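Local coordinates for hypothetical protein, conserved (PDB 2B4W), which is of unknown function but belongs to a beta-rich family in the beta-fructosidase clan, so it may be related to carbohydrate-acting enzymes, at residues V14-L19 / R290-Y295; N226-L231 / K242-K247. One frame throughout, in Å; residues are numbered along the deposited sequence.

Contact 1. Residues V14-L19 / R290-Y295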
# COMPACT_ATOMS: atom_id res chain seq x y z
N VAL A 14 -10.98 -13.32 -10.94
CA VAL A 14 -11.55 -12.63 -9.82
C VAL A 14 -12.74 -13.39 -9.26
O VAL A 14 -13.64 -13.69 -10.03
CB VAL A 14 -12.05 -11.22 -10.21
CG1 VAL A 14 -12.41 -10.38 -8.99
CG2 VAL A 14 -11.00 -10.53 -11.06
N TYR A 15 -12.73 -13.66 -7.96
CA TYR A 15 -13.74 -14.50 -7.34
C TYR A 15 -14.81 -13.71 -6.62
O TYR A 15 -15.88 -14.22 -6.33
CB TYR A 15 -13.07 -15.42 -6.32
CG TYR A 15 -12.05 -16.33 -6.92
CD1 TYR A 15 -10.77 -15.86 -7.20
CD2 TYR A 15 -12.35 -17.65 -7.22
CE1 TYR A 15 -9.83 -16.70 -7.76
CE2 TYR A 15 -11.40 -18.49 -7.78
CZ TYR A 15 -10.14 -18.01 -8.05
OH TYR A 15 -9.17 -18.82 -8.61
N GLU A 16 -14.48 -12.47 -6.28
CA GLU A 16 -15.35 -11.56 -5.54
C GLU A 16 -14.85 -10.14 -5.87
O GLU A 16 -13.65 -9.99 -6.09
CB GLU A 16 -15.35 -11.72 -4.03
CG GLU A 16 -15.36 -13.10 -3.43
CD GLU A 16 -15.37 -13.20 -1.93
OE1 GLU A 16 -15.52 -12.17 -1.23
OE2 GLU A 16 -15.23 -14.35 -1.47
N SER A 17 -15.76 -9.19 -5.88
CA SER A 17 -15.48 -7.81 -6.30
C SER A 17 -16.49 -6.88 -5.66
O SER A 17 -17.70 -6.94 -5.90
CB SER A 17 -15.47 -7.74 -7.82
OG SER A 17 -15.29 -6.44 -8.31
N VAL A 18 -15.98 -6.01 -4.78
CA VAL A 18 -16.81 -5.10 -4.01
C VAL A 18 -16.08 -3.76 -3.86
O VAL A 18 -14.87 -3.70 -4.10
CB VAL A 18 -17.15 -5.58 -2.58
CG1 VAL A 18 -17.85 -6.93 -2.56
CG2 VAL A 18 -15.87 -5.63 -1.74
N LEU A 19 -16.90 -2.78 -3.45
CA LEU A 19 -16.37 -1.49 -3.02
C LEU A 19 -16.65 -1.37 -1.52
O LEU A 19 -17.74 -1.73 -1.07
CB LEU A 19 -16.96 -0.32 -3.80
CG LEU A 19 -16.52 -0.23 -5.27
CD1 LEU A 19 -17.24 0.92 -5.95
CD2 LEU A 19 -15.01 -0.10 -5.40
N ARG A 290 -12.09 -3.99 -2.88
CA ARG A 290 -11.57 -5.30 -2.53
C ARG A 290 -11.99 -6.33 -3.59
O ARG A 290 -13.18 -6.44 -3.90
CB ARG A 290 -12.07 -5.73 -1.15
CG ARG A 290 -11.77 -7.19 -0.83
CD ARG A 290 -12.38 -7.65 0.46
NE ARG A 290 -13.81 -7.92 0.44
CZ ARG A 290 -14.40 -8.96 -0.13
NH1 ARG A 290 -13.75 -9.91 -0.78
NH2 ARG A 290 -15.73 -9.10 -0.08
N ILE A 291 -11.01 -7.05 -4.11
CA ILE A 291 -11.23 -8.19 -4.99
C ILE A 291 -10.51 -9.39 -4.36
O ILE A 291 -9.45 -9.18 -3.75
CB ILE A 291 -10.75 -8.04 -6.44
CG1 ILE A 291 -9.27 -7.69 -6.57
CG2 ILE A 291 -11.68 -7.06 -7.17
CD1 ILE A 291 -8.68 -7.55 -7.97
N THR A 292 -11.11 -10.55 -4.54
CA THR A 292 -10.57 -11.84 -4.08
C THR A 292 -9.95 -12.51 -5.31
O THR A 292 -10.61 -12.68 -6.32
CB THR A 292 -11.65 -12.69 -3.41
OG1 THR A 292 -12.21 -11.97 -2.30
CG2 THR A 292 -11.07 -13.98 -2.85
N ILE A 293 -8.68 -12.84 -5.19
CA ILE A 293 -7.79 -13.33 -6.20
C ILE A 293 -6.91 -14.47 -5.67
O ILE A 293 -6.82 -14.69 -4.47
CB ILE A 293 -6.91 -12.17 -6.71
CG1 ILE A 293 -6.03 -11.50 -5.66
CG2 ILE A 293 -7.77 -11.10 -7.38
CD1 ILE A 293 -4.84 -10.77 -6.23
N ASP A 294 -6.28 -15.20 -6.56
CA ASP A 294 -5.35 -16.26 -6.21
C ASP A 294 -4.12 -15.65 -5.53
O ASP A 294 -3.76 -14.51 -5.81
CB ASP A 294 -4.89 -17.01 -7.46
CG ASP A 294 -6.05 -17.60 -8.24
OD1 ASP A 294 -6.73 -18.49 -7.70
OD2 ASP A 294 -6.27 -17.15 -9.38
N TYR A 295 -3.53 -16.47 -4.67
CA TYR A 295 -2.27 -16.15 -4.03
C TYR A 295 -1.24 -15.71 -5.07
O TYR A 295 -0.88 -16.45 -5.99
CB TYR A 295 -1.70 -17.31 -3.25
CG TYR A 295 -0.46 -17.01 -2.44
CD1 TYR A 295 -0.47 -16.06 -1.43
CD2 TYR A 295 0.74 -17.66 -2.68
CE1 TYR A 295 0.65 -15.78 -0.67
CE2 TYR A 295 1.89 -17.39 -1.94
CZ TYR A 295 1.82 -16.45 -0.93
OH TYR A 295 2.94 -16.16 -0.18
O HOH W 1 -17.98 -10.52 -0.80

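Contact 2. Residues N226-L231 / K242-K247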
# COMPACT_ATOMS: atom_id res chain seq x y z
N ASN A 226 -2.72 -2.87 -10.42
CA ASN A 226 -2.21 -3.50 -9.21
C ASN A 226 -1.13 -4.48 -9.64
O ASN A 226 -1.38 -5.25 -10.58
CB ASN A 226 -3.30 -4.22 -8.45
CG ASN A 226 -4.47 -3.42 -7.96
OD1 ASN A 226 -5.61 -3.87 -8.09
ND2 ASN A 226 -4.27 -2.26 -7.37
N TYR A 227 0.01 -4.45 -8.98
CA TYR A 227 1.19 -5.18 -9.40
C TYR A 227 1.84 -5.99 -8.30
O TYR A 227 1.91 -5.59 -7.14
CB TYR A 227 2.19 -4.15 -9.96
CG TYR A 227 3.22 -4.65 -10.92
CD1 TYR A 227 2.89 -4.99 -12.23
CD2 TYR A 227 4.54 -4.77 -10.53
CE1 TYR A 227 3.87 -5.44 -13.09
CE2 TYR A 227 5.52 -5.21 -11.38
CZ TYR A 227 5.17 -5.55 -12.67
OH TYR A 227 6.14 -6.00 -13.53
N ALA A 228 2.35 -7.19 -8.63
CA ALA A 228 3.07 -7.99 -7.63
C ALA A 228 4.39 -8.45 -8.22
O ALA A 228 4.49 -8.64 -9.43
CB ALA A 228 2.28 -9.21 -7.18
N PHE A 229 5.40 -8.64 -7.38
CA PHE A 229 6.64 -9.28 -7.72
C PHE A 229 7.28 -9.84 -6.45
O PHE A 229 6.88 -9.51 -5.33
CB PHE A 229 7.62 -8.32 -8.42
CG PHE A 229 7.93 -7.09 -7.58
CD1 PHE A 229 7.10 -5.98 -7.69
CD2 PHE A 229 8.99 -7.05 -6.71
CE1 PHE A 229 7.37 -4.86 -6.92
CE2 PHE A 229 9.26 -5.94 -5.93
CZ PHE A 229 8.43 -4.84 -6.07
N VAL A 230 8.30 -10.66 -6.67
CA VAL A 230 9.05 -11.19 -5.53
C VAL A 230 10.50 -10.74 -5.68
O VAL A 230 11.03 -10.76 -6.79
CB VAL A 230 8.95 -12.72 -5.41
CG1 VAL A 230 9.81 -13.27 -4.29
CG2 VAL A 230 7.50 -13.12 -5.18
N LEU A 231 11.03 -10.33 -4.55
CA LEU A 231 12.37 -9.83 -4.42
C LEU A 231 13.23 -10.78 -3.61
O LEU A 231 12.82 -11.21 -2.54
CB LEU A 231 12.40 -8.47 -3.71
CG LEU A 231 13.80 -8.12 -3.18
CD1 LEU A 231 14.67 -7.70 -4.35
CD2 LEU A 231 13.76 -7.04 -2.10
N LYS A 242 3.85 -9.55 -12.09
CA LYS A 242 2.56 -9.81 -12.73
C LYS A 242 1.54 -8.74 -12.37
O LYS A 242 1.65 -8.09 -11.33
CB LYS A 242 2.07 -11.18 -12.28
CG LYS A 242 2.23 -11.47 -10.80
CD LYS A 242 1.76 -12.89 -10.50
CE LYS A 242 2.91 -13.70 -9.91
NZ LYS A 242 2.86 -15.14 -10.30
N ILE A 243 0.56 -8.59 -13.26
CA ILE A 243 -0.58 -7.74 -12.97
C ILE A 243 -1.55 -8.60 -12.16
O ILE A 243 -1.77 -9.75 -12.54
CB ILE A 243 -1.32 -7.18 -14.18
CG1 ILE A 243 -0.48 -6.31 -15.13
CG2 ILE A 243 -2.56 -6.42 -13.73
CD1 ILE A 243 -1.13 -6.11 -16.48
N ILE A 244 -2.07 -8.03 -11.09
CA ILE A 244 -3.03 -8.77 -10.24
C ILE A 244 -4.39 -8.11 -10.13
O ILE A 244 -5.38 -8.72 -9.71
CB ILE A 244 -2.44 -8.99 -8.83
CG1 ILE A 244 -2.11 -7.72 -8.05
CG2 ILE A 244 -1.22 -9.90 -8.94
CD1 ILE A 244 -1.43 -8.00 -6.72
N GLY A 245 -4.51 -6.86 -10.56
CA GLY A 245 -5.70 -6.07 -10.58
C GLY A 245 -5.62 -4.85 -11.47
O GLY A 245 -4.59 -4.25 -11.74
N THR A 246 -6.80 -4.47 -11.93
CA THR A 246 -7.08 -3.24 -12.64
C THR A 246 -8.45 -2.74 -12.21
O THR A 246 -9.18 -3.41 -11.47
CB THR A 246 -7.10 -3.42 -14.17
OG1 THR A 246 -8.10 -4.41 -14.44
CG2 THR A 246 -5.81 -3.99 -14.74
N LYS A 247 -8.79 -1.57 -12.72
CA LYS A 247 -10.03 -0.83 -12.54
C LYS A 247 -11.26 -1.67 -12.84
O LYS A 247 -12.26 -1.65 -12.12
CB LYS A 247 -10.06 0.40 -13.46
CG LYS A 247 -10.62 1.71 -13.01
CD LYS A 247 -11.68 1.67 -11.94
CE LYS A 247 -12.41 3.02 -11.89
NZ LYS A 247 -13.83 2.79 -12.28

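Contact 1. Residues V14-L19 / R290-Y295
The guanidinium of R290 receives E16 at its edge: NH1 lies 2.9 Å from E16 OE1, and NH2 makes a longer, more bent bond of 3.3 Å to that same E16 OE1. The two groups stand nearly perpendicular, their planes 88° apart, with NH1 above the carboxylate plane and NH2 nearly along the C-O axis. One water, also in the guanidinium plane, bridges R290 NH2 and E16 OE1. T292 OG1 lies at this edge too, hydrogen-bonded to D278. Arginine suits this place because its five N-H groups serve several acids: D69 takes NE, and D278 shares NH1. A bend at chi3 (76°) places NE 3.8 Å from V18 CG2.

The Y15 ring has T292 O and D294 OD2 at its edge, and its OH donates to D294 OD1 (2.6 Å) on the syn side; D294 OD2 pairs with R13. Here the N-terminal strand 16-23 adds to strand 287-293, late in the chain, in antiparallel fashion, the closure consistent with a beta-propeller's "Velcro". Backbone bonds join Y15 N to T292 O (2.9 Å), and V18 exchanges a pair with R290. V14 CG1 packs on I291 CB at 3.8 Å, branched side chains crossing at about a right angle.

Contact 2. Residues N226-L231 / K242-K247
Backbone hydrogen bonds hold N226-A228 against K242-G245. A228 and K242 form an antiparallel hydrogen-bonded pair, A228 N to K242 O and K242 N to A228 O, each 2.9 Å, the second clearly more bent. Farther along, I244 N gives a nearly straight bond to N226 O (2.9 Å), and N226 N reaches G245 O at 2.7 Å. Two residues, I244 and G245, thus face the single residue N226. This is a classic beta bulge, and the psi of -13° at I244 marks where the second strand departs from regular extension. The strands form a hairpin, 223-231 with 238-245, at the outer side of an antiparallel meander that looks like one blade of a beta-propeller.

At the bulge the side-chain amide of N226 lies close against the G245 backbone. N226 OD1 is 3.3 Å from G245 CA, a van der Waals approach that glycine permits because it carries no side chain on that face. The amide bonds to residues beyond the hairpin, OD1 to Y250 OH and ND2 to S281 OG, which suits asparagine, with an acceptor and a donor on one short stem.

Apolar contacts involve I244. Its CG1, set between the backbone N and the carbonyl carbon (chi1 61°), comes 3.7 Å from N226 CB, while I244 CD1 meets A228 CB at 3.9 Å; both I244 and A228 also touch I206 of the next strand. A third kind of contact, ring against backbone, occupies the other face: Y227 CD1 is 3.5 Å from K242 O, and K242 N sits over one ring face toward the rim.

Overall arrangement
Contacts 1 and 2 belong to neighbouring sheets, their centres 13 Å apart, and they touch where isoleucine side chains of 290-295 meet I244 and its backbone. I293 CD1 packs on I244 CB at 4.0 Å, and I291 CD1 comes 3.9 Å from I244 O, so the bulge of contact 2 abuts strand 287-293 of contact 1. Y250 ties them further, touching I291 and hydrogen-bonding N226, while S281, partner of N226, sits on strand 277-283 next to 287-293. Contact 2 joins strands close in sequence, whereas contact 1 joins segments 271 residues apart, near the start and end of the chain, with contact 2 between them in sequence. No ligand marks an active site.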